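Local atomic coordinates of gala protein type 1, 3 or 4 (Legionella pneumophila subsp. pneumophila, PDB entry 4XA9), a protein that is a leucine-rich repeat protein that may bind small GTPases and stimulate their GTP hydrolysis. Residues K66-S71 with D90-T95; T95-F100 with T119-Y124; A157-I162 with I180-N185; A197-S202 with S219-A224. All coordinates share one frame; numbering follows the deposited sequence.

Contact 1: residues K66-S71 with D90-T95; sequences KTSVSS and DNHITT
Ser70 O is gripped by two backbone donors of 90-95. Thr94 N donates to Ser70 O at 2.9 Å, in the carbonyl plane and on a lone pair. Thr95 N donates to Ser70 O at 3.1 Å, nearly along the C=O axis. Both bonds are close to straight. Just beyond, Ser71 and Thr95 form a parallel beta bridge. This is the entry to two neighbouring strands of the leucine-rich repeat sheet, where the loops after helices 57-63 and 80-87 turn into strands 71-73 and 95-97. Further back in the loops the His92 ring packs on 66-71. Its CG is anti to the carbonyl carbon (chi1 -77°), and Ser68 CA sits over the centre of one ring face, 3.9 Å from the centroid, in a CH-pi contact. At the ring edge, in plane, water 1 lies 2.7 Å from His92 ND1. The same water is also within bonding distance of Thr67 O and Asp90 OD1. Water 2 bonds Val69 O at 2.9 Å and, weakly, Asp90 OD2. The Asp90 carboxylate is tied to its own loop as well. Asp90 OD2 accepts from His92 N at 2.8 Å, from above the carboxylate plane, in an Asx turn, and also takes Ile93 N. Asp90 OD1 accepts from Asn65 N.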
loop_
_atom_site.group_PDB
_atom_site.type_symbol
_atom_site.label_atom_id
_atom_site.label_comp_id
_atom_site.label_asym_id
_atom_site.label_seq_id
_atom_site.Cartn_x
_atom_site.Cartn_y
_atom_site.Cartn_z
ATOM N N LYS A 66 -1.145 30.008 -2.762
ATOM C CA LYS A 66 -0.335 30.607 -3.821
ATOM C C LYS A 66 -0.975 30.389 -5.184
ATOM O O LYS A 66 -0.765 31.166 -6.108
ATOM C CB LYS A 66 1.079 30.015 -3.828
ATOM C CG LYS A 66 1.942 30.430 -2.660
ATOM C CD LYS A 66 2.606 31.765 -2.942
ATOM C CE LYS A 66 3.356 32.285 -1.722
ATOM N NZ LYS A 66 4.473 31.393 -1.320
ATOM N N THR A 67 -1.736 29.306 -5.300
ATOM C CA THR A 67 -2.229 28.834 -6.589
ATOM C C THR A 67 -3.710 28.471 -6.510
ATOM O O THR A 67 -4.305 28.507 -5.436
ATOM C CB THR A 67 -1.450 27.588 -7.070
ATOM O OG1 THR A 67 -1.869 26.442 -6.319
ATOM C CG2 THR A 67 0.055 27.778 -6.882
ATOM N N SER A 68 -4.293 28.099 -7.646
ATOM C CA SER A 68 -5.689 27.673 -7.674
ATOM C C SER A 68 -5.808 26.149 -7.739
ATOM O O SER A 68 -6.857 25.610 -8.106
ATOM C CB SER A 68 -6.423 28.318 -8.853
ATOM O OG SER A 68 -6.502 29.725 -8.691
ATOM N N VAL A 69 -4.727 25.459 -7.382
ATOM C CA VAL A 69 -4.743 24.003 -7.297
ATOM C C VAL A 69 -5.809 23.543 -6.304
ATOM O O VAL A 69 -5.823 23.983 -5.154
ATOM C CB VAL A 69 -3.370 23.460 -6.876
ATOM C CG1 VAL A 69 -3.486 22.020 -6.374
ATOM C CG2 VAL A 69 -2.397 23.554 -8.044
ATOM N N SER A 70 -6.714 22.682 -6.756
ATOM C CA SER A 70 -7.824 22.225 -5.915
ATOM C C SER A 70 -7.696 20.753 -5.583
ATOM O O SER A 70 -8.372 20.240 -4.691
ATOM C CB SER A 70 -9.161 22.467 -6.607
ATOM O OG SER A 70 -9.309 21.587 -7.704
ATOM N N SER A 71 -6.840 20.069 -6.329
ATOM C CA SER A 71 -6.574 18.663 -6.085
ATOM C C SER A 71 -5.083 18.489 -5.881
ATOM O O SER A 71 -4.296 18.724 -6.801
ATOM C CB SER A 71 -7.069 17.799 -7.249
ATOM O OG SER A 71 -6.824 16.431 -6.994
ATOM N N ASP A 90 -5.697 26.266 3.385
ATOM C CA ASP A 90 -5.753 26.547 1.958
ATOM C C ASP A 90 -7.178 26.741 1.493
ATOM O O ASP A 90 -8.079 25.994 1.873
ATOM C CB ASP A 90 -5.094 25.448 1.133
ATOM C CG ASP A 90 -4.956 25.844 -0.326
ATOM O OD1 ASP A 90 -3.938 26.478 -0.686
ATOM O OD2 ASP A 90 -5.870 25.536 -1.113
ATOM N N ASN A 91 -7.376 27.741 0.650
ATOM C CA ASN A 91 -8.725 28.128 0.270
ATOM C C ASN A 91 -9.197 27.574 -1.078
ATOM O O ASN A 91 -10.298 27.900 -1.526
ATOM C CB ASN A 91 -8.832 29.652 0.299
ATOM C CG ASN A 91 -8.641 30.211 1.701
ATOM O OD1 ASN A 91 -9.243 29.717 2.659
ATOM N ND2 ASN A 91 -7.803 31.231 1.833
ATOM N N HIS A 92 -8.395 26.711 -1.702
ATOM C CA HIS A 92 -8.802 26.086 -2.970
ATOM C C HIS A 92 -8.882 24.561 -2.915
ATOM O O HIS A 92 -9.634 23.943 -3.667
ATOM C CB HIS A 92 -7.846 26.485 -4.090
ATOM C CG HIS A 92 -8.066 27.871 -4.605
ATOM N ND1 HIS A 92 -7.342 28.952 -4.157
ATOM C CD2 HIS A 92 -8.925 28.351 -5.535
ATOM C CE1 HIS A 92 -7.744 30.041 -4.788
ATOM N NE2 HIS A 92 -8.705 29.704 -5.628
ATOM N N ILE A 93 -8.091 23.951 -2.046
ATOM C CA ILE A 93 -7.999 22.495 -2.024
ATOM C C ILE A 93 -9.290 21.859 -1.501
ATOM O O ILE A 93 -9.777 22.201 -0.424
ATOM C CB ILE A 93 -6.779 22.044 -1.192
ATOM C CG1 ILE A 93 -5.491 22.448 -1.926
ATOM C CG2 ILE A 93 -6.809 20.543 -0.947
ATOM C CD1 ILE A 93 -4.212 22.140 -1.175
ATOM N N THR A 94 -9.857 20.959 -2.302
ATOM C CA THR A 94 -11.080 20.247 -1.939
ATOM C C THR A 94 -10.826 18.741 -1.919
ATOM O O THR A 94 -11.523 17.985 -1.236
ATOM C CB THR A 94 -12.236 20.549 -2.923
ATOM O OG1 THR A 94 -11.833 20.210 -4.254
ATOM C CG2 THR A 94 -12.631 22.023 -2.872
ATOM N N THR A 95 -9.833 18.313 -2.695
ATOM C CA THR A 95 -9.407 16.913 -2.728
ATOM C C THR A 95 -7.943 16.832 -2.339
ATOM O O THR A 95 -7.085 17.398 -3.016
ATOM C CB THR A 95 -9.603 16.281 -4.122
ATOM O OG1 THR A 95 -11.002 16.211 -4.421
ATOM C CG2 THR A 95 -9.020 14.873 -4.164
HETATM O O HOH W 1 -5.298 28.108 -2.568
HETATM O O HOH W 2 -4.005 25.234 -3.350
#

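Contact 2: residues T95-F100 with T119-Y124; sequences TLDVSF and TLYALY
Leu96 and Leu120 lie side by side and point the same way, into the apolar side of the sheet. Both have CG anti to the backbone N, and Leu96 CD2 meets Leu120 CD1 at 4.0 Å. Val98 CG2 reaches the same Leu120 CD1 and also Ala122 CB. The other side of the sheet carries Thr95, Asp97, Thr119 and Tyr121. Thr95 and Thr119 run side by side, with water 3 joining their OG1 atoms. Asp97 and Tyr121 cross at about a right angle, their carboxylate and ring planes 44° apart, and Asp97 OD1 packs 3.5 Å from Tyr121 CB. That oxygen accepts from both Ser99 N and Ser99 OG, the first closing an Asx turn. Ser99 OG in turn accepts from Leu123 N at 2.9 Å. Asp97 OD2 bonds to a polar side chain of another protein chain, and Tyr121 OH to Lys142. At the loop end Tyr124 CB stands over one face of the Phe100 ring, 3.7 Å from its centroid. The Phe100 and Tyr124 rings are tilted by 30° and slid apart, so they barely overlap. Tyr124 OH bonds to the backbone of the other protein chain. The strands pair in parallel, with Tyr121 N bonding Leu96 O at 2.8 Å. Strands 95-97 and 119-121 belong to one beta-alpha-beta unit of the repeat solenoid, flanked by strands 71-73 and 142-144. Leu111 of helix 104-113 packs on Leu96, Val98 and Leu120.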
loop_
_atom_site.group_PDB
_atom_site.type_symbol
_atom_site.label_atom_id
_atom_site.label_comp_id
_atom_site.label_asym_id
_atom_site.label_seq_id
_atom_site.Cartn_x
_atom_site.Cartn_y
_atom_site.Cartn_z
ATOM N N THR A 95 -9.833 18.313 -2.695
ATOM C CA THR A 95 -9.407 16.913 -2.728
ATOM C C THR A 95 -7.943 16.832 -2.339
ATOM O O THR A 95 -7.085 17.398 -3.016
ATOM C CB THR A 95 -9.603 16.281 -4.122
ATOM O OG1 THR A 95 -11.002 16.211 -4.421
ATOM C CG2 THR A 95 -9.020 14.873 -4.164
ATOM N N LEU A 96 -7.658 16.139 -1.246
ATOM C CA LEU A 96 -6.316 16.154 -0.673
ATOM C C LEU A 96 -5.809 14.760 -0.328
ATOM O O LEU A 96 -6.518 13.972 0.299
ATOM C CB LEU A 96 -6.295 17.026 0.587
ATOM C CG LEU A 96 -5.014 17.090 1.423
ATOM C CD1 LEU A 96 -3.871 17.744 0.641
ATOM C CD2 LEU A 96 -5.279 17.857 2.714
ATOM N N ASP A 97 -4.578 14.472 -0.736
ATOM C CA ASP A 97 -3.887 13.259 -0.320
ATOM C C ASP A 97 -2.667 13.624 0.524
ATOM O O ASP A 97 -1.695 14.175 0.010
ATOM C CB ASP A 97 -3.474 12.427 -1.542
ATOM C CG ASP A 97 -2.925 11.063 -1.167
ATOM O OD1 ASP A 97 -2.634 10.845 0.023
ATOM O OD2 ASP A 97 -2.774 10.208 -2.062
ATOM N N VAL A 98 -2.722 13.314 1.817
ATOM C CA VAL A 98 -1.590 13.548 2.711
ATOM C C VAL A 98 -1.095 12.238 3.310
ATOM O O VAL A 98 -0.501 12.231 4.389
ATOM C CB VAL A 98 -1.945 14.512 3.872
ATOM C CG1 VAL A 98 -2.119 15.933 3.362
ATOM C CG2 VAL A 98 -3.196 14.040 4.606
ATOM N N SER A 99 -1.354 11.133 2.616
ATOM C CA SER A 99 -0.960 9.812 3.104
ATOM C C SER A 99 0.549 9.750 3.351
ATOM O O SER A 99 1.314 10.429 2.668
ATOM C CB SER A 99 -1.382 8.731 2.107
ATOM O OG SER A 99 -2.777 8.792 1.854
ATOM N N PHE A 100 0.962 8.957 4.337
ATOM C CA PHE A 100 2.380 8.731 4.624
ATOM C C PHE A 100 3.148 10.028 4.872
ATOM O O PHE A 100 4.140 10.309 4.197
ATOM C CB PHE A 100 3.037 7.954 3.480
ATOM C CG PHE A 100 2.470 6.571 3.288
ATOM C CD1 PHE A 100 1.348 6.368 2.497
ATOM C CD2 PHE A 100 3.054 5.479 3.913
ATOM C CE1 PHE A 100 0.818 5.087 2.327
ATOM C CE2 PHE A 100 2.531 4.198 3.750
ATOM C CZ PHE A 100 1.411 4.004 2.956
ATOM N N THR A 119 -12.776 15.458 -0.114
ATOM C CA THR A 119 -12.147 14.141 -0.124
ATOM C C THR A 119 -10.774 14.168 0.532
ATOM O O THR A 119 -9.944 15.015 0.207
ATOM C CB THR A 119 -11.998 13.605 -1.555
ATOM O OG1 THR A 119 -13.291 13.397 -2.130
ATOM C CG2 THR A 119 -11.225 12.304 -1.570
ATOM N N LEU A 120 -10.537 13.238 1.453
ATOM C CA LEU A 120 -9.250 13.159 2.135
ATOM C C LEU A 120 -8.662 11.751 2.107
ATOM O O LEU A 120 -9.273 10.791 2.592
ATOM C CB LEU A 120 -9.380 13.630 3.588
ATOM C CG LEU A 120 -8.108 13.532 4.443
ATOM C CD1 LEU A 120 -7.015 14.439 3.893
ATOM C CD2 LEU A 120 -8.384 13.851 5.902
ATOM N N TYR A 121 -7.472 11.639 1.531
ATOM C CA TYR A 121 -6.687 10.413 1.617
ATOM C C TYR A 121 -5.616 10.643 2.662
ATOM O O TYR A 121 -4.835 11.595 2.553
ATOM C CB TYR A 121 -6.049 10.046 0.274
ATOM C CG TYR A 121 -7.031 9.922 -0.869
ATOM C CD1 TYR A 121 -7.646 8.715 -1.151
ATOM C CD2 TYR A 121 -7.343 11.021 -1.665
ATOM C CE1 TYR A 121 -8.543 8.596 -2.191
ATOM C CE2 TYR A 121 -8.242 10.914 -2.714
ATOM C CZ TYR A 121 -8.838 9.697 -2.970
ATOM O OH TYR A 121 -9.733 9.577 -4.006
ATOM N N ALA A 122 -5.579 9.796 3.684
ATOM C CA ALA A 122 -4.630 9.998 4.770
ATOM C C ALA A 122 -4.137 8.666 5.297
ATOM O O ALA A 122 -4.040 8.468 6.508
ATOM C CB ALA A 122 -5.268 10.822 5.900
ATOM N N LEU A 123 -3.836 7.756 4.379
ATOM C CA LEU A 123 -3.344 6.430 4.735
ATOM C C LEU A 123 -2.055 6.549 5.531
ATOM O O LEU A 123 -1.245 7.444 5.274
ATOM C CB LEU A 123 -3.093 5.582 3.482
ATOM C CG LEU A 123 -4.258 5.098 2.618
ATOM C CD1 LEU A 123 -4.892 6.251 1.845
ATOM C CD2 LEU A 123 -3.769 4.031 1.649
ATOM N N TYR A 124 -1.871 5.630 6.477
ATOM C CA TYR A 124 -0.645 5.526 7.282
ATOM C C TYR A 124 -0.122 6.871 7.794
ATOM O O TYR A 124 0.852 7.403 7.277
ATOM C CB TYR A 124 0.460 4.819 6.485
ATOM C CG TYR A 124 1.589 4.330 7.366
ATOM C CD1 TYR A 124 1.416 3.217 8.181
ATOM C CD2 TYR A 124 2.816 4.986 7.399
ATOM C CE1 TYR A 124 2.434 2.766 9.004
ATOM C CE2 TYR A 124 3.845 4.541 8.221
ATOM C CZ TYR A 124 3.644 3.431 9.020
ATOM O OH TYR A 124 4.654 2.976 9.841
HETATM O O HOH W 3 -12.393 13.418 -4.682
#

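Contact 3: residues A157-I162 with I180-N185; sequences ALASNI and IELAKN
Asn185 and Leu182 of helix 176-184 and its C-terminal turn meet Ala159 of helix 151-159. These are neighbouring helices on the convex side of the leucine-rich repeat solenoid. Asn185 has CG anti to the backbone N (chi1 176°), and its amide is directed at the backbone of 157-162. There Asn185 ND2 donates to Ala159 O at 2.8 Å. The oxygen lies almost in the amide plane, only 6° out of it, while the donor is tilted 22° from the carbonyl plane. The bond thus ties a side chain to a main-chain oxygen of the neighbouring segment. The other end of the amide is held too, since Asn185 OD1 accepts from Gln187 N and Leu188 N. These bonds would fix the rotation of the group. Leu182 makes the apolar part of the contact. Its CG is anti to the carbonyl carbon, and the CD2 branch of Leu182 comes within 3.7 Å of Ala159 CB. Ala159 CB also rests 3.7 Å from Glu181 O, so it sits against both the backbone and a side chain of 180-185. Leu182 further packs on Val155 of helix 151-159 and on Leu193. Asn161 has its ND2 bonded to Leu135 O and Ser138 O, which ties this turn back to the end of helix 129-135 and the loop after it. Water 4 completes the link: it donates to Asn161 O at 2.6 Å and accepts from Asn185 ND2, also at 2.6 Å.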
loop_
_atom_site.group_PDB
_atom_site.type_symbol
_atom_site.label_atom_id
_atom_site.label_comp_id
_atom_site.label_asym_id
_atom_site.label_seq_id
_atom_site.Cartn_x
_atom_site.Cartn_y
_atom_site.Cartn_z
ATOM N N ALA A 157 -17.113 6.398 15.986
ATOM C CA ALA A 157 -17.260 7.846 15.865
ATOM C C ALA A 157 -17.521 8.230 14.412
ATOM O O ALA A 157 -18.442 8.990 14.121
ATOM C CB ALA A 157 -16.028 8.563 16.397
ATOM N N LEU A 158 -16.723 7.681 13.502
ATOM C CA LEU A 158 -16.886 7.959 12.077
ATOM C C LEU A 158 -18.269 7.560 11.565
ATOM O O LEU A 158 -18.831 8.232 10.699
ATOM C CB LEU A 158 -15.807 7.243 11.262
ATOM C CG LEU A 158 -14.372 7.750 11.436
ATOM C CD1 LEU A 158 -13.390 6.811 10.744
ATOM C CD2 LEU A 158 -14.233 9.166 10.886
ATOM N N ALA A 159 -18.816 6.474 12.107
ATOM C CA ALA A 159 -20.124 5.985 11.683
ATOM C C ALA A 159 -21.226 7.010 11.948
ATOM O O ALA A 159 -22.256 7.010 11.271
ATOM C CB ALA A 159 -20.451 4.669 12.383
ATOM N N SER A 160 -20.998 7.880 12.929
ATOM C CA SER A 160 -21.985 8.891 13.302
ATOM C C SER A 160 -21.935 10.109 12.381
ATOM O O SER A 160 -22.852 10.930 12.389
ATOM C CB SER A 160 -21.782 9.343 14.753
ATOM O OG SER A 160 -20.529 9.989 14.928
ATOM N N ASN A 161 -20.862 10.234 11.599
ATOM C CA ASN A 161 -20.721 11.360 10.676
ATOM C C ASN A 161 -21.640 11.194 9.472
ATOM O O ASN A 161 -21.375 10.394 8.574
ATOM C CB ASN A 161 -19.265 11.520 10.212
ATOM C CG ASN A 161 -19.025 12.833 9.470
ATOM O OD1 ASN A 161 -19.937 13.384 8.847
ATOM N ND2 ASN A 161 -17.787 13.324 9.513
ATOM N N ILE A 162 -22.700 11.993 9.451
ATOM C CA ILE A 162 -23.758 11.882 8.455
ATOM C C ILE A 162 -23.299 12.290 7.049
ATOM O O ILE A 162 -23.924 11.935 6.042
ATOM C CB ILE A 162 -24.974 12.741 8.886
ATOM C CG1 ILE A 162 -26.267 11.942 8.749
ATOM C CG2 ILE A 162 -25.007 14.080 8.155
ATOM C CD1 ILE A 162 -26.416 10.882 9.819
ATOM N N ILE A 180 -20.143 -3.420 12.982
ATOM C CA ILE A 180 -21.589 -3.418 13.165
ATOM C C ILE A 180 -22.140 -1.988 13.198
ATOM O O ILE A 180 -23.181 -1.705 12.600
ATOM C CB ILE A 180 -21.989 -4.188 14.443
ATOM C CG1 ILE A 180 -21.802 -5.688 14.213
ATOM C CG2 ILE A 180 -23.446 -3.911 14.814
ATOM C CD1 ILE A 180 -21.927 -6.539 15.464
ATOM N N GLU A 181 -21.435 -1.074 13.857
ATOM C CA GLU A 181 -21.902 0.311 13.906
ATOM C C GLU A 181 -21.817 0.966 12.525
ATOM O O GLU A 181 -22.699 1.732 12.139
ATOM C CB GLU A 181 -21.112 1.114 14.942
ATOM C CG GLU A 181 -21.291 0.582 16.358
ATOM C CD GLU A 181 -22.756 0.377 16.725
ATOM O OE1 GLU A 181 -23.562 1.318 16.542
ATOM O OE2 GLU A 181 -23.102 -0.738 17.175
ATOM N N LEU A 182 -20.769 0.649 11.772
ATOM C CA LEU A 182 -20.673 1.118 10.394
ATOM C C LEU A 182 -21.796 0.532 9.535
ATOM O O LEU A 182 -22.327 1.201 8.652
ATOM C CB LEU A 182 -19.308 0.763 9.799
ATOM C CG LEU A 182 -18.138 1.627 10.274
ATOM C CD1 LEU A 182 -16.813 1.051 9.797
ATOM C CD2 LEU A 182 -18.297 3.059 9.788
ATOM N N ALA A 183 -22.154 -0.720 9.796
ATOM C CA ALA A 183 -23.234 -1.365 9.058
ATOM C C ALA A 183 -24.567 -0.663 9.303
ATOM O O ALA A 183 -25.388 -0.545 8.391
ATOM C CB ALA A 183 -23.335 -2.836 9.440
ATOM N N LYS A 184 -24.769 -0.200 10.533
ATOM C CA LYS A 184 -26.008 0.474 10.911
ATOM C C LYS A 184 -26.145 1.845 10.247
ATOM O O LYS A 184 -27.257 2.362 10.101
ATOM C CB LYS A 184 -26.097 0.615 12.434
ATOM C CG LYS A 184 -26.282 -0.706 13.168
ATOM C CD LYS A 184 -26.369 -0.510 14.677
ATOM C CE LYS A 184 -26.562 -1.843 15.387
ATOM N NZ LYS A 184 -26.609 -1.693 16.869
ATOM N N ASN A 185 -25.010 2.427 9.854
ATOM C CA ASN A 185 -24.977 3.707 9.149
ATOM C C ASN A 185 -25.844 3.671 7.895
ATOM O O ASN A 185 -25.811 2.696 7.145
ATOM C CB ASN A 185 -23.533 4.067 8.776
ATOM C CG ASN A 185 -23.434 5.335 7.959
ATOM O OD1 ASN A 185 -23.775 5.347 6.778
ATOM N ND2 ASN A 185 -22.921 6.398 8.569
HETATM O O HOH W 4 -22.195 8.401 7.061
#

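Contact 4: residues A197-S202 with S219-A224; sequences AITDKS and SNQITA
Asp200 has CG anti to the carbonyl carbon (chi1 -72°), and its carboxylate approaches Thr223, whose OG1 lies between the backbone N and the carbonyl carbon (chi1 74°). The two side chains cross at about a right angle. Thr223 N donates to Asp200 OD1 at 2.8 Å, on the syn side and 24° out of the carboxylate plane. Thr223 OG1 also lies against Asp200 OD2, too close for the exact geometry to be trusted. Asp200 OD1 also lies 3.4 Å from Ile222 CG2. Gln221 and Thr199 run side by side, with Gln221 OE1 3.3 Å from Thr199 CG2, while Gln221 NE2 lies by Ala197 CB. Two further bonds join the loops. Gln221 N donates to Ile198 O at 2.8 Å. Ile198 N donates to Asn220 OD1 at 3.1 Å from above the carbonyl plane. Water 5 accepts from Asp200 N and donates to Gln221 O. Ile198 and Ile222 both pack on Leu217, and Thr199 OG1 bonds to Asp176. Thr223 stands at the N-cap of helix 224-230, its OG1 accepting from Ala225 N. Asn220, bonded through OD1 to Ile198 N and through ND2 to Leu193 O and Leu217 O, is a rung of the asparagine ladder of leucine-rich repeat proteins.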
loop_
_atom_site.group_PDB
_atom_site.type_symbol
_atom_site.label_atom_id
_atom_site.label_comp_id
_atom_site.label_asym_id
_atom_site.label_seq_id
_atom_site.Cartn_x
_atom_site.Cartn_y
_atom_site.Cartn_z
ATOM N N ALA A 197 -10.380 -7.421 11.837
ATOM C CA ALA A 197 -10.729 -8.622 12.597
ATOM C C ALA A 197 -12.229 -8.862 12.577
ATOM O O ALA A 197 -12.824 -9.192 13.599
ATOM C CB ALA A 197 -10.239 -8.515 14.033
ATOM N N ILE A 198 -12.838 -8.687 11.415
ATOM C CA ILE A 198 -14.287 -8.786 11.297
ATOM C C ILE A 198 -14.720 -10.231 11.055
ATOM O O ILE A 198 -14.094 -10.952 10.277
ATOM C CB ILE A 198 -14.786 -7.858 10.176
ATOM C CG1 ILE A 198 -14.383 -6.413 10.500
ATOM C CG2 ILE A 198 -16.284 -7.972 9.981
ATOM C CD1 ILE A 198 -14.767 -5.426 9.448
ATOM N N THR A 199 -15.780 -10.663 11.734
ATOM C CA THR A 199 -16.225 -12.054 11.609
ATOM C C THR A 199 -17.636 -12.149 11.049
ATOM O O THR A 199 -18.210 -11.149 10.616
ATOM C CB THR A 199 -16.193 -12.798 12.963
ATOM O OG1 THR A 199 -17.254 -12.318 13.803
ATOM C CG2 THR A 199 -14.855 -12.592 13.658
ATOM N N ASP A 200 -18.188 -13.361 11.069
ATOM C CA ASP A 200 -19.564 -13.600 10.642
ATOM C C ASP A 200 -20.578 -12.811 11.464
ATOM O O ASP A 200 -21.688 -12.564 11.008
ATOM C CB ASP A 200 -19.907 -15.095 10.726
ATOM C CG ASP A 200 -19.216 -15.914 9.659
ATOM O OD1 ASP A 200 -18.742 -15.327 8.661
ATOM O OD2 ASP A 200 -19.155 -17.149 9.811
ATOM N N LYS A 201 -20.198 -12.432 12.680
ATOM C CA LYS A 201 -21.071 -11.658 13.559
ATOM C C LYS A 201 -21.539 -10.331 12.948
ATOM O O LYS A 201 -22.627 -9.849 13.263
ATOM C CB LYS A 201 -20.367 -11.372 14.888
ATOM C CG LYS A 201 -21.004 -12.038 16.092
ATOM C CD LYS A 201 -20.843 -11.182 17.342
ATOM C CE LYS A 201 -21.542 -9.838 17.179
ATOM N NZ LYS A 201 -21.427 -8.975 18.390
ATOM N N SER A 202 -20.721 -9.731 12.089
ATOM C CA SER A 202 -21.097 -8.448 11.497
ATOM C C SER A 202 -22.032 -8.588 10.309
ATOM O O SER A 202 -22.689 -7.621 9.918
ATOM C CB SER A 202 -19.858 -7.673 11.048
ATOM O OG SER A 202 -19.014 -7.366 12.140
ATOM N N SER A 219 -9.895 -10.425 3.460
ATOM C CA SER A 219 -8.885 -10.760 4.458
ATOM C C SER A 219 -9.323 -10.449 5.881
ATOM O O SER A 219 -8.586 -9.825 6.644
ATOM C CB SER A 219 -7.578 -10.028 4.153
ATOM O OG SER A 219 -7.050 -10.459 2.915
ATOM N N ASN A 220 -10.538 -10.861 6.222
ATOM C CA ASN A 220 -10.991 -10.820 7.596
ATOM C C ASN A 220 -11.160 -12.257 8.080
ATOM O O ASN A 220 -10.408 -13.135 7.655
ATOM C CB ASN A 220 -12.286 -10.015 7.727
ATOM C CG ASN A 220 -12.041 -8.506 7.708
ATOM O OD1 ASN A 220 -11.587 -7.940 8.696
ATOM N ND2 ASN A 220 -12.370 -7.854 6.600
ATOM N N GLN A 221 -12.140 -12.504 8.947
ATOM C CA GLN A 221 -12.351 -13.842 9.501
ATOM C C GLN A 221 -13.710 -14.412 9.080
ATOM O O GLN A 221 -14.234 -15.326 9.711
ATOM C CB GLN A 221 -12.259 -13.809 11.028
ATOM C CG GLN A 221 -10.957 -13.251 11.576
ATOM C CD GLN A 221 -10.994 -13.081 13.088
ATOM O OE1 GLN A 221 -11.733 -13.777 13.791
ATOM N NE2 GLN A 221 -10.207 -12.137 13.595
ATOM N N ILE A 222 -14.280 -13.856 8.018
ATOM C CA ILE A 222 -15.618 -14.237 7.586
ATOM C C ILE A 222 -15.598 -15.649 6.992
ATOM O O ILE A 222 -14.666 -16.007 6.274
ATOM C CB ILE A 222 -16.161 -13.203 6.577
ATOM C CG1 ILE A 222 -16.231 -11.828 7.250
ATOM C CG2 ILE A 222 -17.517 -13.617 6.022
ATOM C CD1 ILE A 222 -16.596 -10.689 6.311
ATOM N N THR A 223 -16.603 -16.461 7.319
ATOM C CA THR A 223 -16.669 -17.824 6.794
ATOM C C THR A 223 -17.703 -17.909 5.676
ATOM O O THR A 223 -18.247 -16.893 5.255
ATOM C CB THR A 223 -17.023 -18.849 7.893
ATOM O OG1 THR A 223 -18.411 -18.733 8.237
ATOM C CG2 THR A 223 -16.170 -18.625 9.134
ATOM N N ALA A 224 -17.970 -19.123 5.195
ATOM C CA ALA A 224 -18.963 -19.317 4.142
ATOM C C ALA A 224 -20.365 -18.949 4.626
ATOM O O ALA A 224 -21.224 -18.574 3.831
ATOM C CB ALA A 224 -18.939 -20.751 3.642
HETATM O O HOH W 5 -16.485 -15.713 11.370
#

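The four contacts follow one another along the chain, and each joins neighbouring turns of one leucine-rich repeat solenoid. Contacts 1 and 2 share Thr95, and their centres are 14 Å apart. They cover the entry to, and the body of, parallel strands in the same sheet. Contact 3 lies on the helical side, between helices 151-159 and 176-184, with its centre 20 Å from that of contact 2. Contact 4 joins the loops leading into helices 203-207 and 224-230. It touches contact 3 through Ile180, which packs on Lys201 and Ser202. Contacts 1 and 4 lie on opposite sides of the chain's centre, 40 Å apart between centres. Strands, helices and connecting loops therefore all contribute to stacking the repeats.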